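Local coordinates for protein Cif (Cell cycle inhibiting factor) (Escherichia coli, PDB 3EFY) that deamidates a glutamine of host NEDD8 to glutamate, which shuts down cullin-RING ubiquitin ligases and arrests the host cell cycle, at residues L46-L57 against I69-R80. Residues are numbered along the deposited sequence; the frame is centred on the assembly and turned at random.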
ATOM      1  N   LEU A  46      15.134  21.239  -9.298  1.00 23.35           N
ATOM      2  CA  LEU A  46      15.942  20.317 -10.101  1.00 24.70           C
ATOM      3  C   LEU A  46      17.351  20.899 -10.310  1.00 25.58           C
ATOM      4  O   LEU A  46      18.335  20.134 -10.339  1.00 26.21           O
ATOM      5  CB  LEU A  46      15.244  20.015 -11.423  1.00 25.17           C
ATOM      6  CG  LEU A  46      13.947  19.199 -11.324  1.00 27.05           C
ATOM      7  CD1 LEU A  46      13.297  19.106 -12.700  1.00 32.56           C
ATOM      8  CD2 LEU A  46      14.131  17.819 -10.661  1.00 33.77           C
ATOM      9  N   SER A  47      17.441  22.212 -10.375  1.00 26.16           N
ATOM     10  CA  SER A  47      18.725  22.907 -10.581  1.00 29.10           C
ATOM     11  C   SER A  47      19.701  22.671  -9.456  1.00 28.82           C
ATOM     12  O   SER A  47      20.945  22.663  -9.699  1.00 30.26           O
ATOM     13  CB  SER A  47      18.507  24.403 -10.788  1.00 29.72           C
ATOM     14  OG  SER A  47      17.805  24.627 -12.003  1.00 36.85           O
ATOM     15  N   CYS A  48      19.185  22.449  -8.246  1.00 27.46           N
ATOM     16  CA  CYS A  48      19.999  22.189  -7.049  1.00 27.55           C
ATOM     17  C   CYS A  48      19.797  20.815  -6.413  1.00 26.84           C
ATOM     18  O   CYS A  48      20.170  20.579  -5.250  1.00 28.01           O
ATOM     19  CB  CYS A  48      19.788  23.296  -6.033  1.00 28.05           C
ATOM     20  SG  CYS A  48      18.137  23.402  -5.359  1.00 29.89           S
ATOM     21  N   MET A  49      19.269  19.858  -7.186  1.00 24.47           N
ATOM     22  CA  MET A  49      18.964  18.543  -6.657  1.00 25.10           C
ATOM     23  C   MET A  49      20.207  17.747  -6.292  1.00 24.73           C
ATOM     24  O   MET A  49      21.077  17.573  -7.133  1.00 26.66           O
ATOM     25  CB  MET A  49      18.148  17.728  -7.672  1.00 25.03           C
ATOM     26  CG  MET A  49      17.785  16.380  -7.187  1.00 25.92           C
ATOM     27  SD  MET A  49      16.489  15.629  -8.263  1.00 29.45           S
ATOM     28  CE  MET A  49      15.054  16.349  -7.477  1.00 27.33           C
ATOM     29  N   PRO A  50      20.290  17.283  -5.053  1.00 25.13           N
ATOM     30  CA  PRO A  50      21.466  16.480  -4.667  1.00 25.48           C
ATOM     31  C   PRO A  50      21.653  15.256  -5.545  1.00 25.67           C
ATOM     32  O   PRO A  50      20.675  14.564  -5.897  1.00 25.26           O
ATOM     33  CB  PRO A  50      21.144  16.068  -3.250  1.00 25.76           C
ATOM     34  CG  PRO A  50      20.323  17.188  -2.747  1.00 27.09           C
ATOM     35  CD  PRO A  50      19.447  17.573  -3.883  1.00 25.85           C
ATOM     36  N   GLU A  51      22.901  14.995  -5.940  1.00 24.41           N
ATOM     37  CA  GLU A  51      23.272  13.819  -6.713  1.00 23.73           C
ATOM     38  C   GLU A  51      23.307  12.539  -5.882  1.00 22.71           C
ATOM     39  O   GLU A  51      23.160  11.445  -6.420  1.00 23.17           O
ATOM     40  CB  GLU A  51      24.629  14.050  -7.420  1.00 23.76           C
ATOM     41  CG  GLU A  51      24.604  15.210  -8.360  1.00 24.41           C
ATOM     42  CD  GLU A  51      25.942  15.460  -9.069  1.00 27.54           C
ATOM     43  OE1 GLU A  51      26.960  14.775  -8.711  1.00 27.56           O
ATOM     44  OE2 GLU A  51      25.903  16.286 -10.009  1.00 26.33           O
ATOM     45  N   CYS A  52      23.517  12.670  -4.560  1.00 25.03           N
ATOM     46  CA  CYS A  52      23.681  11.579  -3.631  1.00 26.88           C
ATOM     47  C   CYS A  52      22.344  11.115  -3.044  1.00 25.61           C
ATOM     48  O   CYS A  52      22.320  10.271  -2.137  1.00 25.88           O
ATOM     49  CB  CYS A  52      24.581  12.016  -2.453  1.00 28.33           C
ATOM     50  SG  CYS A  52      23.770  13.191  -1.290  1.00 39.38           S
ATOM     51  N   LYS A  53      21.222  11.647  -3.573  1.00 25.17           N
ATOM     52  CA  LYS A  53      19.904  11.218  -3.086  1.00 24.47           C
ATOM     53  C   LYS A  53      19.044  10.830  -4.294  1.00 21.80           C
ATOM     54  O   LYS A  53      19.281  11.285  -5.398  1.00 21.83           O
ATOM     55  CB  LYS A  53      19.258  12.359  -2.334  1.00 26.10           C
ATOM     56  CG  LYS A  53      19.962  12.761  -0.981  1.00 30.62           C
ATOM     57  CD  LYS A  53      19.286  13.999  -0.430  1.00 35.99           C
ATOM     58  CE  LYS A  53      20.021  14.724   0.719  1.00 41.51           C
ATOM     59  NZ  LYS A  53      19.282  16.003   1.116  1.00 45.26           N
ATOM     60  N   SER A  54      18.042  10.010  -4.030  1.00 21.50           N
ATOM     61  CA  SER A  54      17.050   9.611  -5.022  1.00 20.62           C
ATOM     62  C   SER A  54      15.693  10.260  -4.715  1.00 20.03           C
ATOM     63  O   SER A  54      15.337  10.458  -3.552  1.00 20.36           O
ATOM     64  CB  SER A  54      16.942   8.109  -5.075  1.00 21.38           C
ATOM     65  OG  SER A  54      16.763   7.541  -3.818  1.00 25.06           O
ATOM     66  N   PHE A  55      14.931  10.557  -5.764  1.00 19.77           N
ATOM     67  CA  PHE A  55      13.659  11.276  -5.600  1.00 19.55           C
ATOM     68  C   PHE A  55      12.604  10.688  -6.496  1.00 19.33           C
ATOM     69  O   PHE A  55      12.894  10.126  -7.546  1.00 19.35           O
ATOM     70  CB  PHE A  55      13.806  12.743  -6.016  1.00 19.31           C
ATOM     71  CG  PHE A  55      14.766  13.513  -5.156  1.00 22.21           C
ATOM     72  CD1 PHE A  55      14.297  14.227  -4.064  1.00 25.18           C
ATOM     73  CD2 PHE A  55      16.124  13.523  -5.452  1.00 23.53           C
ATOM     74  CE1 PHE A  55      15.195  14.957  -3.240  1.00 28.83           C
ATOM     75  CE2 PHE A  55      17.023  14.237  -4.666  1.00 27.05           C
ATOM     76  CZ  PHE A  55      16.550  14.954  -3.552  1.00 27.64           C
ATOM     77  N   VAL A  56      11.373  10.811  -6.039  1.00 18.97           N
ATOM     78  CA  VAL A  56      10.213  10.469  -6.875  1.00 18.85           C
ATOM     79  C   VAL A  56       9.351  11.711  -7.064  1.00 18.91           C
ATOM     80  O   VAL A  56       9.105  12.464  -6.099  1.00 17.51           O
ATOM     81  CB  VAL A  56       9.471   9.267  -6.254  1.00 20.19           C
ATOM     82  CG1 VAL A  56       8.960   9.472  -4.800  1.00 20.07           C
ATOM     83  CG2 VAL A  56       8.406   8.841  -7.158  1.00 23.75           C
ATOM     84  N   LEU A  57       8.912  11.924  -8.293  1.00 17.66           N
ATOM     85  CA  LEU A  57       8.145  13.056  -8.714  1.00 17.24           C
ATOM     86  C   LEU A  57       6.795  12.604  -9.235  1.00 18.33           C
ATOM     87  O   LEU A  57       6.720  11.842 -10.244  1.00 18.41           O
ATOM     88  CB  LEU A  57       8.889  13.814  -9.802  1.00 17.09           C
ATOM     89  CG  LEU A  57       8.259  15.024 -10.430  1.00 18.63           C
ATOM     90  CD1 LEU A  57       8.235  16.226  -9.440  1.00 19.19           C
ATOM     91  CD2 LEU A  57       9.060  15.431 -11.692  1.00 21.25           C
ATOM     92  N   ILE A  69       4.495   9.086 -12.880  1.00 16.19           N
ATOM     93  CA  ILE A  69       5.611   9.164 -11.889  1.00 16.59           C
ATOM     94  C   ILE A  69       6.929   9.257 -12.647  1.00 17.33           C
ATOM     95  O   ILE A  69       7.139   8.498 -13.594  1.00 17.19           O
ATOM     96  CB  ILE A  69       5.639   7.951 -11.019  1.00 16.50           C
ATOM     97  CG1 ILE A  69       4.322   7.714 -10.238  1.00 19.42           C
ATOM     98  CG2 ILE A  69       6.819   8.061 -10.025  1.00 17.86           C
ATOM     99  CD1 ILE A  69       3.887   8.906  -9.410  1.00 20.50           C
ATOM    100  N   VAL A  70       7.834  10.138 -12.202  1.00 16.54           N
ATOM    101  CA  VAL A  70       9.216  10.189 -12.691  1.00 16.95           C
ATOM    102  C   VAL A  70      10.107   9.851 -11.499  1.00 17.26           C
ATOM    103  O   VAL A  70      10.010  10.484 -10.432  1.00 18.45           O
ATOM    104  CB  VAL A  70       9.547  11.515 -13.247  1.00 17.11           C
ATOM    105  CG1 VAL A  70      11.040  11.540 -13.725  1.00 20.05           C
ATOM    106  CG2 VAL A  70       8.630  11.860 -14.423  1.00 18.96           C
ATOM    107  N   ASP A  71      10.877   8.780 -11.674  1.00 17.74           N
ATOM    108  CA  ASP A  71      11.775   8.228 -10.639  1.00 18.08           C
ATOM    109  C   ASP A  71      13.169   8.757 -11.044  1.00 19.10           C
ATOM    110  O   ASP A  71      13.640   8.476 -12.176  1.00 19.24           O
ATOM    111  CB  ASP A  71      11.650   6.710 -10.652  1.00 19.57           C
ATOM    112  CG  ASP A  71      12.628   5.980  -9.721  1.00 17.74           C
ATOM    113  OD1 ASP A  71      13.452   6.650  -9.060  1.00 19.38           O
ATOM    114  OD2 ASP A  71      12.547   4.726  -9.641  1.00 20.99           O
ATOM    115  N   ILE A  72      13.823   9.473 -10.109  1.00 19.59           N
ATOM    116  CA  ILE A  72      15.127  10.067 -10.301  1.00 20.19           C
ATOM    117  C   ILE A  72      16.140   9.410  -9.335  1.00 20.61           C
ATOM    118  O   ILE A  72      16.288   9.852  -8.212  1.00 20.97           O
ATOM    119  CB  ILE A  72      15.112  11.582 -10.136  1.00 20.25           C
ATOM    120  CG1 ILE A  72      14.045  12.251 -11.022  1.00 21.17           C
ATOM    121  CG2 ILE A  72      16.507  12.187 -10.470  1.00 21.42           C
ATOM    122  CD1 ILE A  72      13.698  13.643 -10.589  1.00 22.47           C
ATOM    123  N   PRO A  73      16.827   8.350  -9.784  1.00 22.47           N
ATOM    124  CA  PRO A  73      17.794   7.732  -8.870  1.00 21.58           C
ATOM    125  C   PRO A  73      18.982   8.648  -8.564  1.00 21.11           C
ATOM    126  O   PRO A  73      19.175   9.683  -9.205  1.00 20.37           O
ATOM    127  CB  PRO A  73      18.275   6.514  -9.644  1.00 22.58           C
ATOM    128  CG  PRO A  73      17.095   6.178 -10.552  1.00 23.55           C
ATOM    129  CD  PRO A  73      16.616   7.500 -10.983  1.00 23.27           C
ATOM    130  N   LYS A  74      19.748   8.220  -7.564  1.00 22.83           N
ATOM    131  CA  LYS A  74      21.071   8.829  -7.340  1.00 25.02           C
ATOM    132  C   LYS A  74      21.826   8.882  -8.674  1.00 24.92           C
ATOM    133  O   LYS A  74      21.871   7.909  -9.434  1.00 25.86           O
ATOM    134  CB  LYS A  74      21.861   7.989  -6.337  1.00 26.22           C
ATOM    135  CG  LYS A  74      21.257   7.971  -4.959  1.00 30.20           C
ATOM    136  CD  LYS A  74      22.089   7.184  -3.966  1.00 32.87           C
ATOM    137  CE  LYS A  74      21.433   7.210  -2.595  1.00 36.45           C
ATOM    138  NZ  LYS A  74      22.161   6.340  -1.587  1.00 41.44           N
ATOM    139  N   GLY A  75      22.432  10.017  -8.955  1.00 25.64           N
ATOM    140  CA  GLY A  75      23.240  10.196 -10.125  1.00 26.20           C
ATOM    141  C   GLY A  75      23.674  11.622 -10.367  1.00 26.34           C
ATOM    142  O   GLY A  75      23.184  12.563  -9.761  1.00 25.32           O
ATOM    143  N   GLU A  76      24.664  11.797 -11.245  1.00 27.79           N
ATOM    144  CA  GLU A  76      25.154  13.138 -11.571  1.00 28.77           C
ATOM    145  C   GLU A  76      24.135  13.957 -12.354  1.00 28.29           C
ATOM    146  O   GLU A  76      23.375  13.399 -13.163  1.00 29.80           O
ATOM    147  CB  GLU A  76      26.517  13.052 -12.327  1.00 29.90           C
ATOM    148  CG  GLU A  76      27.603  12.411 -11.438  1.00 32.92           C
ATOM    149  CD  GLU A  76      28.874  11.903 -12.183  1.00 41.65           C
ATOM    150  OE1 GLU A  76      29.172  12.387 -13.281  1.00 46.93           O
ATOM    151  OE2 GLU A  76      29.585  11.029 -11.636  1.00 46.58           O
ATOM    152  N   ASN A  77      24.123  15.265 -12.127  1.00 28.13           N
ATOM    153  CA  ASN A  77      23.167  16.187 -12.749  1.00 29.54           C
ATOM    154  C   ASN A  77      23.432  16.511 -14.208  1.00 31.91           C
ATOM    155  O   ASN A  77      22.591  17.145 -14.855  1.00 33.88           O
ATOM    156  CB  ASN A  77      22.994  17.486 -11.961  1.00 28.86           C
ATOM    157  CG  ASN A  77      22.141  17.303 -10.701  1.00 30.30           C
ATOM    158  OD1 ASN A  77      22.368  17.944  -9.659  1.00 32.44           O
ATOM    159  ND2 ASN A  77      21.163  16.418 -10.800  1.00 24.01           N
ATOM    160  N   SER A  78      24.565  16.067 -14.733  1.00 33.50           N
ATOM    161  CA  SER A  78      24.784  16.065 -16.196  1.00 35.06           C
ATOM    162  C   SER A  78      24.153  14.861 -16.856  1.00 34.09           C
ATOM    163  O   SER A  78      24.563  13.736 -16.614  1.00 34.55           O
ATOM    164  CB  SER A  78      26.298  16.096 -16.483  1.00 35.66           C
ATOM    165  OG  SER A  78      26.787  17.323 -16.039  1.00 40.33           O
ATOM    166  N   CYS A  79      23.144  15.080 -17.703  1.00 34.93           N
ATOM    167  CA  CYS A  79      22.405  13.973 -18.346  1.00 34.65           C
ATOM    168  C   CYS A  79      21.948  12.914 -17.328  1.00 31.13           C
ATOM    169  O   CYS A  79      22.080  11.686 -17.539  1.00 33.02           O
ATOM    170  CB  CYS A  79      23.215  13.334 -19.480  1.00 35.10           C
ATOM    171  SG  CYS A  79      23.609  14.538 -20.825  1.00 43.57           S
ATOM    172  N   ARG A  80      21.369  13.407 -16.237  1.00 28.83           N
ATOM    173  CA  ARG A  80      20.888  12.548 -15.186  1.00 26.96           C
ATOM    174  C   ARG A  80      19.786  11.616 -15.691  1.00 25.92           C
ATOM    175  O   ARG A  80      18.857  12.098 -16.329  1.00 26.21           O
ATOM    176  CB  ARG A  80      20.327  13.380 -14.054  1.00 26.60           C
ATOM    177  CG  ARG A  80      20.143  12.576 -12.801  1.00 25.55           C
ATOM    178  CD  ARG A  80      20.084  13.408 -11.562  1.00 24.86           C
ATOM    179  NE  ARG A  80      19.881  12.627 -10.356  1.00 22.39           N
ATOM    180  CZ  ARG A  80      19.978  13.110  -9.101  1.00 19.33           C
ATOM    181  NH1 ARG A  80      20.290  14.381  -8.893  1.00 23.68           N
ATOM    182  NH2 ARG A  80      19.753  12.336  -8.083  1.00 22.06           N
TER
HETATM  183  O   HOH W   1      24.291   8.283  -1.085  1.00 55.39           O
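Ile69 meets Val56 through their CG2 methyls, 3.4 Å apart and tighter than usual for two carbons; its side chain lies about 7 Å from that of the active-site residue Gln86, placing this end of the hairpin near the catalytic centre. Val70 exchanges two backbone hydrogen bonds with Leu57, and Ile72 does the same with Phe55; between them Asp71 and Val56 form a non-hydrogen-bonded pair. Ile72 turns CG2 and CD1 to the sulfur of Met49, while CD1 also reaches Leu46 CD2. Past the strand, a water joins Lys74 NZ to Cys52 O. Gly75 N bonds Glu51 O (3.0 Å). Glu51 brings OE2 to Asn77 N at 2.9 Å, nearly linear (169°) but from above the carboxylate plane. At the end of the loop, Arg80, CG anti to the backbone N (chi1 -165°), extends to Pro50 O end-on, NH2 on a lone pair and NH1 from above the carbonyl plane, while NE and NH2 hold Pro73 O side-on. Both oxygens lie in the guanidinium plane, and the paired bonds resist its rotation; Gly75 O sits 3.2 Å above one face. Strand residues 54-57 and 69-72 belong to the antiparallel hairpin 54-61/66-72, between strands 159-166 and 81-85, with helix 10-22 against Val56 and Ile69 and helix 113-124 against Leu46 and Ile72.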